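Local coordinates for protein peptidyl tryptophan dihydroxylase (Pseudomonas putida, PDB 7CTQ) that is an FAD-dependent monooxygenase that dihydroxylates a peptidyl tryptophan, a step essential for tryptophylquinone cofactor biogenesis, probably in quinohemoprotein amine dehydrogenase, at residues V121-R126 / D136-A141. Sequence-based numbering, arbitrary orientation.
Sequences VGHGIR and DFLVEA
H123 lays one face of its imidazole against L138, whose CB sits almost squarely over the middle of the ring: 3.7 Å from the ring centroid and only 8° off the normal, a CH-pi contact. CB of H123 points toward 137-140, and chi1 of -68° sets CG beside the backbone N, anti to the carbonyl carbon. On the same leucine, CD2 comes within 3.9 Å of H123 ND1. D136 O lies at the ring edge, near its plane, 4.0 Å from H123 CD2, while NE2 makes a weak hydrogen bond to the carbonyl of D256. Further along the strand I125 takes up the other branch of L138, and the two methyls I125 CD1 and L138 CD1 meet at 3.4 Å, tight for carbons.

Strand 123-127 is the middle of a three-stranded antiparallel meander (108-119, 123-127, 132-135) lying across a face of the parallel Rossmann-type sheet (31-35, 8-11, 137-140, 257-259), as in FAD-binding folds of this type. The short strand axes, 8.2 Å apart at 52°, are those of two layers packed through their side chains, with H123 and I125 reaching onto L138. V9 and L11 of strand 8-11 pack on I125, and L11 on L138 as well. Just past the C-terminal end of strand 137-140, A141 touches the FAD; before its start, D136 has its CB pointing away from 121-126, and its OD2 accepts a hydrogen bond from R7 N.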
ATOM      1  N   VAL A 121     -14.571  27.453   5.773  1.00 82.39           N
ATOM      2  CA  VAL A 121     -15.852  26.818   5.451  1.00 88.10           C
ATOM      3  C   VAL A 121     -15.611  25.373   5.006  1.00 87.25           C
ATOM      4  O   VAL A 121     -15.780  24.437   5.798  1.00 78.11           O
ATOM      5  CB  VAL A 121     -16.689  27.625   4.424  1.00 90.05           C
ATOM      6  CG1 VAL A 121     -17.397  28.782   5.118  1.00 82.89           C
ATOM      7  CG2 VAL A 121     -15.877  28.159   3.235  1.00 87.07           C
ATOM      8  N   GLY A 122     -15.205  25.176   3.753  1.00 83.55           N
ATOM      9  CA  GLY A 122     -14.763  23.867   3.312  1.00 73.36           C
ATOM     10  C   GLY A 122     -13.281  23.671   3.556  1.00 68.91           C
ATOM     11  O   GLY A 122     -12.789  23.905   4.665  1.00 71.07           O
ATOM     12  N   HIS A 123     -12.553  23.257   2.527  1.00 57.55           N
ATOM     13  CA  HIS A 123     -11.111  23.087   2.607  1.00 68.73           C
ATOM     14  C   HIS A 123     -10.430  24.198   1.824  1.00 71.69           C
ATOM     15  O   HIS A 123     -10.729  24.404   0.643  1.00 64.31           O
ATOM     16  CB  HIS A 123     -10.689  21.724   2.061  1.00 67.67           C
ATOM     17  CG  HIS A 123     -11.144  20.582   2.908  1.00 60.65           C
ATOM     18  ND1 HIS A 123     -10.346  20.013   3.876  1.00 59.34           N
ATOM     19  CD2 HIS A 123     -12.318  19.912   2.943  1.00 60.07           C
ATOM     20  CE1 HIS A 123     -11.011  19.041   4.472  1.00 54.91           C
ATOM     21  NE2 HIS A 123     -12.209  18.957   3.922  1.00 58.36           N
ATOM     22  N   GLY A 124      -9.522  24.910   2.483  1.00 70.32           N
ATOM     23  CA  GLY A 124      -8.760  25.943   1.818  1.00 66.89           C
ATOM     24  C   GLY A 124      -7.371  25.473   1.456  1.00 66.53           C
ATOM     25  O   GLY A 124      -6.451  25.539   2.276  1.00 71.70           O
ATOM     26  N   ILE A 125      -7.206  24.997   0.229  1.00 65.11           N
ATOM     27  CA  ILE A 125      -5.942  24.435  -0.228  1.00 61.48           C
ATOM     28  C   ILE A 125      -5.121  25.552  -0.846  1.00 75.15           C
ATOM     29  O   ILE A 125      -5.397  25.998  -1.964  1.00 71.27           O
ATOM     30  CB  ILE A 125      -6.157  23.297  -1.229  1.00 72.11           C
ATOM     31  CG1 ILE A 125      -7.423  22.517  -0.871  1.00 65.17           C
ATOM     32  CG2 ILE A 125      -4.931  22.395  -1.277  1.00 69.31           C
ATOM     33  CD1 ILE A 125      -7.669  21.361  -1.778  1.00 61.94           C
ATOM     34  N   ARG A 126      -4.094  25.979  -0.127  1.00 76.78           N
ATOM     35  CA  ARG A 126      -3.252  27.090  -0.529  1.00 82.36           C
ATOM     36  C   ARG A 126      -1.966  26.527  -1.124  1.00 74.31           C
ATOM     37  O   ARG A 126      -1.284  25.722  -0.482  1.00 75.34           O
ATOM     38  CB  ARG A 126      -2.993  27.994   0.678  1.00 84.32           C
ATOM     39  CG  ARG A 126      -4.301  28.629   1.189  1.00 85.05           C
ATOM     40  CD  ARG A 126      -4.258  29.061   2.654  1.00 86.96           C
ATOM     41  NE  ARG A 126      -3.674  30.386   2.813  1.00 90.83           N
ATOM     42  CZ  ARG A 126      -2.404  30.605   3.133  1.00101.38           C
ATOM     43  NH1 ARG A 126      -1.588  29.580   3.348  1.00 86.84           N
ATOM     44  NH2 ARG A 126      -1.951  31.848   3.247  1.00107.14           N
ATOM     45  N   ASP A 136     -14.882  21.087  -1.166  1.00 55.02           N
ATOM     46  CA  ASP A 136     -15.902  20.563  -0.268  1.00 53.02           C
ATOM     47  C   ASP A 136     -15.487  19.222   0.320  1.00 53.36           C
ATOM     48  O   ASP A 136     -15.914  18.881   1.431  1.00 43.24           O
ATOM     49  CB  ASP A 136     -17.233  20.411  -1.001  1.00 56.60           C
ATOM     50  CG  ASP A 136     -17.860  21.749  -1.348  1.00 70.02           C
ATOM     51  OD1 ASP A 136     -18.150  22.538  -0.419  1.00 66.91           O
ATOM     52  OD2 ASP A 136     -18.047  22.010  -2.556  1.00 65.83           O
ATOM     53  N   PHE A 137     -14.671  18.461  -0.418  1.00 48.85           N
ATOM     54  CA  PHE A 137     -14.127  17.185   0.036  1.00 54.41           C
ATOM     55  C   PHE A 137     -12.673  17.057  -0.393  1.00 45.24           C
ATOM     56  O   PHE A 137     -12.339  17.275  -1.563  1.00 46.95           O
ATOM     57  CB  PHE A 137     -14.920  15.988  -0.507  1.00 47.58           C
ATOM     58  CG  PHE A 137     -14.646  14.708   0.242  1.00 42.82           C
ATOM     59  CD1 PHE A 137     -13.486  13.981   0.004  1.00 42.50           C
ATOM     60  CD2 PHE A 137     -15.529  14.263   1.217  1.00 43.96           C
ATOM     61  CE1 PHE A 137     -13.224  12.808   0.716  1.00 41.42           C
ATOM     62  CE2 PHE A 137     -15.277  13.092   1.932  1.00 44.48           C
ATOM     63  CZ  PHE A 137     -14.125  12.373   1.685  1.00 33.07           C
ATOM     64  N   LEU A 138     -11.821  16.661   0.548  1.00 43.77           N
ATOM     65  CA  LEU A 138     -10.389  16.547   0.326  1.00 41.07           C
ATOM     66  C   LEU A 138      -9.941  15.088   0.407  1.00 47.34           C
ATOM     67  O   LEU A 138     -10.194  14.413   1.408  1.00 46.91           O
ATOM     68  CB  LEU A 138      -9.635  17.387   1.359  1.00 43.07           C
ATOM     69  CG  LEU A 138      -8.124  17.477   1.165  1.00 44.78           C
ATOM     70  CD1 LEU A 138      -7.856  18.471   0.069  1.00 56.69           C
ATOM     71  CD2 LEU A 138      -7.435  17.895   2.459  1.00 51.93           C
ATOM     72  N   VAL A 139      -9.256  14.608  -0.631  1.00 43.93           N
ATOM     73  CA  VAL A 139      -8.548  13.332  -0.578  1.00 45.13           C
ATOM     74  C   VAL A 139      -7.070  13.622  -0.336  1.00 35.12           C
ATOM     75  O   VAL A 139      -6.407  14.241  -1.173  1.00 42.41           O
ATOM     76  CB  VAL A 139      -8.737  12.515  -1.866  1.00 32.39           C
ATOM     77  CG1 VAL A 139      -8.011  11.180  -1.762  1.00 40.35           C
ATOM     78  CG2 VAL A 139     -10.213  12.330  -2.194  1.00 36.82           C
ATOM     79  N   GLU A 140      -6.550  13.159   0.800  1.00 36.90           N
ATOM     80  CA  GLU A 140      -5.133  13.305   1.131  1.00 35.01           C
ATOM     81  C   GLU A 140      -4.383  12.093   0.599  1.00 42.07           C
ATOM     82  O   GLU A 140      -4.556  10.970   1.092  1.00 41.95           O
ATOM     83  CB  GLU A 140      -4.937  13.445   2.636  1.00 40.24           C
ATOM     84  CG  GLU A 140      -3.491  13.341   3.044  1.00 37.89           C
ATOM     85  CD  GLU A 140      -2.686  14.465   2.458  1.00 49.49           C
ATOM     86  OE1 GLU A 140      -2.858  15.603   2.939  1.00 48.02           O
ATOM     87  OE2 GLU A 140      -1.900  14.219   1.521  1.00 54.65           O
ATOM     88  N   ALA A 141      -3.549  12.320  -0.407  1.00 41.52           N
ATOM     89  CA  ALA A 141      -2.876  11.243  -1.108  1.00 38.33           C
ATOM     90  C   ALA A 141      -1.440  11.626  -1.409  1.00 39.22           C
ATOM     91  O   ALA A 141      -0.881  11.239  -2.441  1.00 45.97           O
ATOM     92  CB  ALA A 141      -3.615  10.883  -2.395  1.00 37.58           C
TER